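Local atomic coordinates of Rod shape-determining protein (MreC) (Helicobacter pylori, PDB entry 5LP5), a protein that binds penicillin-binding protein 2 to form a core complex of bacterial cell wall synthesis and probably helps determine rod cell shape. Residues G168-G171 / E177-V180; V195-L200 / A206-G211; M100-S105 / S111-P116. One frame throughout, in Å; residues are numbered along the deposited sequence.

Contact 1: G168-G171 / E177-V180; sequences GFIG and ELVV
The carbonyl O of V179 accepts the short, nearly straight bond from G171 N, 2.8 Å with 170° at the hydrogen, and I170 CA makes a CA-H...O contact to the same oxygen. The return bond, V179 N to G171 O at 3.1 Å, is just as straight at the hydrogen, but its donor stands well above the carbonyl plane. Together they make G171 and V179 an antiparallel hydrogen-bonded pair; I170 and V180 follow as a non-hydrogen-bonded pair, their CA atoms 4.7 Å apart. On the face carrying I170 and V180, the L178 side chain crosses that of I170 at a slant, and L178 CD1 meets I170 CG2 at 3.7 Å. The I170 branch CG1, set beside its backbone N (chi1 -79°), carries CD1 between L178 CG, 3.9 Å away, and V180 CG2 at 4.0 Å. V180 CG1 lies over the bare CA of G168 at 3.7 Å. V159 and L227 also pack on this face, whereas F169, its CB directed away from the other strand, stacks its ring on Y134 of the penicillin-binding protein 2 chain. Backbone bonds thus set the pairing, while aliphatic groups supply the side-chain contact inside the barrel wall.

Contact 2: V195-L200 / A206-G211; sequences VLTSGL and AGVFVG
V195 faces two residues of the other strand, V210 and G211, which makes this a classic beta bulge. Its N donates to G211 O at 2.8 Å, while its carbonyl O takes V210 N at 2.9 Å, in the carbonyl plane, and more weakly G211 N at 3.4 Å. V195 CG1 packs 4.0 Å from V210 CB. One step on, L196 pairs with F209 without direct hydrogen bonds, and its CA approaches V208 O. The L196 CD2 methyl packs against the backbone of G207 and F209, 3.7 Å from F209 CA.

T197 holds the hairpin with three groups. Its N gives a bond to V208 O, 2.8 Å and in the carbonyl plane; its O receives G207 N at 171°; and its hydroxyl OG1 accepts from V208 N at 3.0 Å. OG1 sits between the backbone N and the carbonyl carbon (chi1 60°), a rotation that turns it to the V208 amide and leaves CG2 packed against V208 CB. The same hydroxyl is also hydrogen-bonded to the carbonyl of G205, so OG1 has two backbone partners, the V208 amide and the G205 carbonyl.

S198 OG accepts from L200 N in an ST turn and is also bonded to the hydroxyl of S158, while A206 CB rests on S198 O. G199, at positive phi, passes its CA close to A206 N.

Around this hairpin, strand 158-161 closes the barrel through a backbone bond between L196 and M160. V195 and V210 both pack on V159 of that strand and L227 of strand 223-228, V210 also meets I170 of strand 166-172, and the backbone of F209 bonds A134 of the other barrel.

Contact 3: M100-S105 / S111-P116; sequences MTSFIS and SVSLNP
The M100 CE methyl meets V112 CG1 at the apolar centre, where the two side chains cross at about a right angle. M100 bends at its last torsion (chi3 -86°), which brings CE over the middle of the F103 ring, 3.7 Å above its plane. V112 CG1 also reaches F103 CD1 at 3.9 Å, and L114 CD2 packs near M100 CB, so a thioether chain, a ring and two aliphatic branches form one cluster. This cluster continues across the assembly: the F103 ring lies edge-to-face with F169 of the second MreC subunit.

Outside the cluster run the backbone bonds. T101 N donates to S113 O at 2.9 Å, S113 N to S102 O, and I104 N to S111 O, the last from above the carbonyl plane. S102 and S113 put hydroxyls on the other face, with I104 CG1 packed beside S113 OG; S102 OG and T101 OG1 both lie 3.6 Å from S113 CB. S111 OG is bonded to D108 in the intervening loop.

The one-residue register shift between M100 and S102 marks a beta bulge, in an antiparallel hairpin that forms two neighbouring strands of a six-stranded closed barrel.

How the contacts relate
From the N terminus, contact 3 comes first, closing the 106-110 loop between strands 93-103 and 111-114 of one six-stranded barrel. Contact 1 then joins strands 166-172 and 178-183 of the second barrel across residues 172-176, and contact 2 closes the 201-205 loop between strands 194-197 and 209-218 of that same barrel. The three loops are in series; none nests within or crosses another. Contacts 1 and 2 share an interior: their centres are 12 Å apart, and V210 CG1 packs on L178 CD2 at 4.0 Å. Contact 3 stands across the chain's centre, with its nearest atoms about 12 Å from contact 1 and 15 Å from contact 2.

Contact 1: G168-G171 / E177-V180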
loop_
_atom_site.group_PDB
_atom_site.type_symbol
_atom_site.label_atom_id
_atom_site.label_comp_id
_atom_site.label_asym_id
_atom_site.label_seq_id
_atom_site.Cartn_x
_atom_site.Cartn_y
_atom_site.Cartn_z
ATOM N N GLY C 168 10.040 -12.072 3.792
ATOM C CA GLY C 168 10.708 -10.962 4.454
ATOM C C GLY C 168 12.213 -11.086 4.258
ATOM O O GLY C 168 12.681 -11.982 3.540
ATOM N N PHE C 169 12.970 -10.185 4.885
ATOM C CA PHE C 169 14.437 -10.270 4.854
ATOM C C PHE C 169 15.039 -10.238 6.233
ATOM O O PHE C 169 14.574 -9.499 7.108
ATOM C CB PHE C 169 15.050 -9.141 4.034
ATOM C CG PHE C 169 14.716 -9.196 2.572
ATOM C CD1 PHE C 169 15.420 -10.042 1.723
ATOM C CD2 PHE C 169 13.716 -8.392 2.041
ATOM C CE1 PHE C 169 15.129 -10.088 0.379
ATOM C CE2 PHE C 169 13.417 -8.450 0.700
ATOM C CZ PHE C 169 14.131 -9.294 -0.133
ATOM N N ILE C 170 16.063 -11.053 6.425
ATOM C CA ILE C 170 16.659 -11.190 7.737
ATOM C C ILE C 170 17.515 -9.959 7.999
ATOM O O ILE C 170 18.302 -9.532 7.177
ATOM C CB ILE C 170 17.506 -12.482 7.848
ATOM C CG1 ILE C 170 16.624 -13.722 8.065
ATOM C CG2 ILE C 170 18.563 -12.382 8.928
ATOM C CD1 ILE C 170 16.057 -13.891 9.457
ATOM N N GLY C 171 17.327 -9.389 9.171
ATOM C CA GLY C 171 18.222 -8.400 9.692
ATOM C C GLY C 171 18.378 -8.644 11.178
ATOM O O GLY C 171 18.324 -9.780 11.657
ATOM N N GLU C 177 18.918 -9.259 18.356
ATOM C CA GLU C 177 17.920 -10.299 18.135
ATOM C C GLU C 177 17.824 -10.500 16.634
ATOM O O GLU C 177 17.986 -9.566 15.865
ATOM C CB GLU C 177 16.541 -9.885 18.673
ATOM C CG GLU C 177 16.562 -9.315 20.081
ATOM C CD GLU C 177 15.181 -9.126 20.673
ATOM O OE1 GLU C 177 14.478 -8.175 20.237
ATOM O OE2 GLU C 177 14.819 -9.916 21.586
ATOM N N LEU C 178 17.581 -11.728 16.213
ATOM C CA LEU C 178 17.362 -11.999 14.806
ATOM C C LEU C 178 15.974 -11.542 14.412
ATOM O O LEU C 178 15.016 -11.909 15.038
ATOM C CB LEU C 178 17.553 -13.500 14.513
ATOM C CG LEU C 178 17.713 -13.811 13.034
ATOM C CD1 LEU C 178 18.959 -13.126 12.516
ATOM C CD2 LEU C 178 17.843 -15.300 12.810
ATOM N N VAL C 179 15.869 -10.748 13.361
ATOM C CA VAL C 179 14.586 -10.152 12.976
ATOM C C VAL C 179 14.269 -10.439 11.524
ATOM O O VAL C 179 15.173 -10.464 10.690
ATOM C CB VAL C 179 14.642 -8.629 13.167
ATOM C CG1 VAL C 179 13.388 -7.971 12.602
ATOM C CG2 VAL C 179 14.897 -8.278 14.641
ATOM N N VAL C 180 12.997 -10.688 11.227
ATOM C CA VAL C 180 12.537 -10.662 9.839
ATOM C C VAL C 180 11.888 -9.311 9.579
ATOM O O VAL C 180 10.930 -8.917 10.241
ATOM C CB VAL C 180 11.522 -11.774 9.518
ATOM C CG1 VAL C 180 11.088 -11.691 8.072
ATOM C CG2 VAL C 180 12.102 -13.145 9.826
#

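Contact 2: V195-L200 / A206-G211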
loop_
_atom_site.group_PDB
_atom_site.type_symbol
_atom_site.label_atom_id
_atom_site.label_comp_id
_atom_site.label_asym_id
_atom_site.label_seq_id
_atom_site.Cartn_x
_atom_site.Cartn_y
_atom_site.Cartn_z
ATOM N N VAL C 195 9.902 -20.257 10.493
ATOM C CA VAL C 195 10.547 -19.378 9.525
ATOM C C VAL C 195 11.637 -20.172 8.783
ATOM O O VAL C 195 12.545 -20.724 9.402
ATOM C CB VAL C 195 11.157 -18.167 10.236
ATOM C CG1 VAL C 195 11.902 -17.279 9.260
ATOM C CG2 VAL C 195 10.065 -17.379 10.917
ATOM N N LEU C 196 11.535 -20.221 7.462
ATOM C CA LEU C 196 12.449 -21.010 6.625
ATOM C C LEU C 196 13.105 -20.125 5.577
ATOM O O LEU C 196 12.533 -19.110 5.184
ATOM C CB LEU C 196 11.690 -22.095 5.877
ATOM C CG LEU C 196 10.869 -23.022 6.747
ATOM C CD1 LEU C 196 9.846 -23.843 5.951
ATOM C CD2 LEU C 196 11.818 -23.885 7.570
ATOM N N THR C 197 14.277 -20.527 5.090
ATOM C CA THR C 197 14.880 -19.802 3.991
ATOM C C THR C 197 13.958 -19.896 2.771
ATOM O O THR C 197 13.391 -20.952 2.492
ATOM C CB THR C 197 16.260 -20.369 3.640
ATOM O OG1 THR C 197 16.132 -21.738 3.257
ATOM C CG2 THR C 197 17.195 -20.283 4.800
ATOM N N SER C 198 13.807 -18.800 2.050
ATOM C CA SER C 198 12.855 -18.746 0.920
ATOM C C SER C 198 13.461 -19.362 -0.330
ATOM O O SER C 198 12.761 -19.830 -1.209
ATOM C CB SER C 198 12.479 -17.303 0.592
ATOM O OG SER C 198 13.444 -16.729 -0.266
ATOM N N GLY C 199 14.776 -19.339 -0.414
ATOM C CA GLY C 199 15.457 -19.911 -1.572
ATOM C C GLY C 199 15.304 -19.048 -2.819
ATOM O O GLY C 199 15.445 -19.518 -3.932
ATOM N N LEU C 200 14.989 -17.774 -2.633
ATOM C CA LEU C 200 14.837 -16.839 -3.751
ATOM C C LEU C 200 16.040 -15.917 -3.948
ATOM O O LEU C 200 16.109 -15.182 -4.944
ATOM C CB LEU C 200 13.618 -15.960 -3.495
ATOM C CG LEU C 200 12.269 -16.682 -3.436
ATOM C CD1 LEU C 200 11.205 -15.792 -2.805
ATOM C CD2 LEU C 200 11.863 -17.130 -4.829
ATOM N N ALA C 206 15.601 -23.320 -0.701
ATOM C CA ALA C 206 14.391 -23.171 0.074
ATOM C C ALA C 206 14.285 -24.222 1.185
ATOM O O ALA C 206 14.767 -25.366 1.051
ATOM C CB ALA C 206 13.189 -23.280 -0.834
ATOM N N GLY C 207 13.647 -23.816 2.272
ATOM C CA GLY C 207 13.203 -24.757 3.293
ATOM C C GLY C 207 14.153 -25.067 4.435
ATOM O O GLY C 207 13.857 -25.910 5.256
ATOM N N VAL C 208 15.285 -24.381 4.503
ATOM C CA VAL C 208 16.208 -24.558 5.612
ATOM C C VAL C 208 15.668 -23.817 6.804
ATOM O O VAL C 208 15.151 -22.716 6.653
ATOM C CB VAL C 208 17.604 -24.039 5.269
ATOM C CG1 VAL C 208 18.539 -24.202 6.442
ATOM C CG2 VAL C 208 18.162 -24.787 4.073
ATOM N N PHE C 209 15.778 -24.399 7.990
ATOM C CA PHE C 209 15.160 -23.832 9.200
ATOM C C PHE C 209 15.935 -22.607 9.693
ATOM O O PHE C 209 17.158 -22.586 9.709
ATOM C CB PHE C 209 15.073 -24.861 10.320
ATOM C CG PHE C 209 14.473 -24.340 11.601
ATOM C CD1 PHE C 209 13.101 -24.258 11.743
ATOM C CD2 PHE C 209 15.268 -23.960 12.667
ATOM C CE1 PHE C 209 12.527 -23.788 12.934
ATOM C CE2 PHE C 209 14.708 -23.481 13.848
ATOM C CZ PHE C 209 13.328 -23.396 13.982
ATOM N N VAL C 210 15.206 -21.579 10.091
ATOM C CA VAL C 210 15.811 -20.375 10.628
ATOM C C VAL C 210 15.418 -20.160 12.077
ATOM O O VAL C 210 16.300 -20.012 12.934
ATOM C CB VAL C 210 15.420 -19.141 9.807
ATOM C CG1 VAL C 210 16.011 -17.892 10.420
ATOM C CG2 VAL C 210 15.951 -19.290 8.399
ATOM N N GLY C 211 14.103 -20.134 12.334
ATOM C CA GLY C 211 13.575 -19.864 13.686
ATOM C C GLY C 211 12.064 -19.803 13.738
ATOM O O GLY C 211 11.400 -20.303 12.845
#

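Contact 3: M100-S105 / S111-P116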
loop_
_atom_site.group_PDB
_atom_site.type_symbol
_atom_site.label_atom_id
_atom_site.label_comp_id
_atom_site.label_asym_id
_atom_site.label_seq_id
_atom_site.Cartn_x
_atom_site.Cartn_y
_atom_site.Cartn_z
ATOM N N MET C 100 35.607 -23.118 11.020
ATOM C CA MET C 100 36.176 -21.857 11.466
ATOM C C MET C 100 37.544 -22.093 12.088
ATOM O O MET C 100 37.757 -23.055 12.798
ATOM C CB MET C 100 35.221 -21.092 12.392
ATOM C CG MET C 100 35.159 -21.563 13.823
ATOM S SD MET C 100 33.921 -20.647 14.756
ATOM C CE MET C 100 34.873 -19.216 15.277
ATOM N N THR C 101 38.471 -21.191 11.812
ATOM C CA THR C 101 39.809 -21.244 12.412
ATOM C C THR C 101 39.933 -20.349 13.626
ATOM O O THR C 101 40.661 -20.638 14.563
ATOM C CB THR C 101 40.894 -20.816 11.415
ATOM O OG1 THR C 101 40.774 -19.408 11.118
ATOM C CG2 THR C 101 40.810 -21.698 10.153
ATOM N N SER C 102 39.195 -19.251 13.598
ATOM C CA SER C 102 39.202 -18.273 14.654
ATOM C C SER C 102 38.017 -17.349 14.468
ATOM O O SER C 102 37.411 -17.317 13.391
ATOM C CB SER C 102 40.472 -17.461 14.538
ATOM O OG SER C 102 40.548 -16.788 13.290
ATOM N N PHE C 103 37.710 -16.558 15.490
ATOM C CA PHE C 103 36.846 -15.390 15.298
ATOM C C PHE C 103 37.688 -14.316 14.612
ATOM O O PHE C 103 38.914 -14.335 14.720
ATOM C CB PHE C 103 36.354 -14.881 16.629
ATOM C CG PHE C 103 35.420 -15.813 17.317
ATOM C CD1 PHE C 103 34.051 -15.718 17.142
ATOM C CD2 PHE C 103 35.911 -16.769 18.195
ATOM C CE1 PHE C 103 33.208 -16.578 17.821
ATOM C CE2 PHE C 103 35.069 -17.634 18.865
ATOM C CZ PHE C 103 33.716 -17.540 18.678
ATOM N N ILE C 104 37.051 -13.396 13.910
ATOM C CA ILE C 104 37.798 -12.327 13.249
ATOM C C ILE C 104 38.311 -11.360 14.306
ATOM O O ILE C 104 39.484 -11.098 14.367
ATOM C CB ILE C 104 36.958 -11.580 12.183
ATOM C CG1 ILE C 104 36.501 -12.573 11.127
ATOM C CG2 ILE C 104 37.762 -10.492 11.527
ATOM C CD1 ILE C 104 36.011 -12.028 9.804
ATOM N N SER C 105 37.406 -10.854 15.141
ATOM C CA SER C 105 37.764 -9.982 16.252
ATOM C C SER C 105 37.574 -10.824 17.493
ATOM O O SER C 105 36.830 -11.804 17.441
ATOM C CB SER C 105 36.813 -8.788 16.287
ATOM O OG SER C 105 37.278 -7.815 17.190
ATOM N N SER C 111 31.379 -12.897 13.866
ATOM C CA SER C 111 32.243 -12.790 12.697
ATOM C C SER C 111 33.378 -13.787 12.813
ATOM O O SER C 111 34.127 -13.773 13.804
ATOM C CB SER C 111 32.817 -11.379 12.563
ATOM O OG SER C 111 31.831 -10.483 12.081
ATOM N N VAL C 112 33.529 -14.654 11.810
ATOM C CA VAL C 112 34.541 -15.701 11.884
ATOM C C VAL C 112 35.372 -15.865 10.620
ATOM O O VAL C 112 34.898 -15.611 9.508
ATOM C CB VAL C 112 33.909 -17.064 12.234
ATOM C CG1 VAL C 112 33.171 -16.983 13.553
ATOM C CG2 VAL C 112 32.982 -17.543 11.125
ATOM N N SER C 113 36.600 -16.325 10.813
ATOM C CA SER C 113 37.477 -16.686 9.705
ATOM C C SER C 113 37.302 -18.167 9.394
ATOM O O SER C 113 37.378 -19.008 10.286
ATOM C CB SER C 113 38.951 -16.436 10.054
ATOM O OG SER C 113 39.321 -15.071 9.978
ATOM N N LEU C 114 37.079 -18.477 8.115
ATOM C CA LEU C 114 36.836 -19.832 7.666
ATOM C C LEU C 114 37.990 -20.367 6.851
ATOM O O LEU C 114 38.669 -19.645 6.142
ATOM C CB LEU C 114 35.595 -19.871 6.800
ATOM C CG LEU C 114 34.303 -19.492 7.510
ATOM C CD1 LEU C 114 33.202 -19.281 6.482
ATOM C CD2 LEU C 114 33.880 -20.565 8.488
ATOM N N ASN C 115 38.202 -21.657 6.943
ATOM C CA ASN C 115 39.250 -22.268 6.178
ATOM C C ASN C 115 38.918 -22.179 4.694
ATOM O O ASN C 115 37.796 -22.525 4.294
ATOM C CB ASN C 115 39.385 -23.717 6.556
ATOM C CG ASN C 115 40.732 -24.271 6.184
ATOM O OD1 ASN C 115 41.759 -23.624 6.437
ATOM N ND2 ASN C 115 40.756 -25.439 5.544
ATOM N N PRO C 116 39.877 -21.713 3.867
ATOM C CA PRO C 116 39.681 -21.569 2.425
ATOM C C PRO C 116 39.048 -22.778 1.766
ATOM O O PRO C 116 39.284 -23.908 2.189
ATOM C CB PRO C 116 41.105 -21.405 1.891
ATOM C CG PRO C 116 41.863 -20.806 3.013
ATOM C CD PRO C 116 41.213 -21.252 4.280
#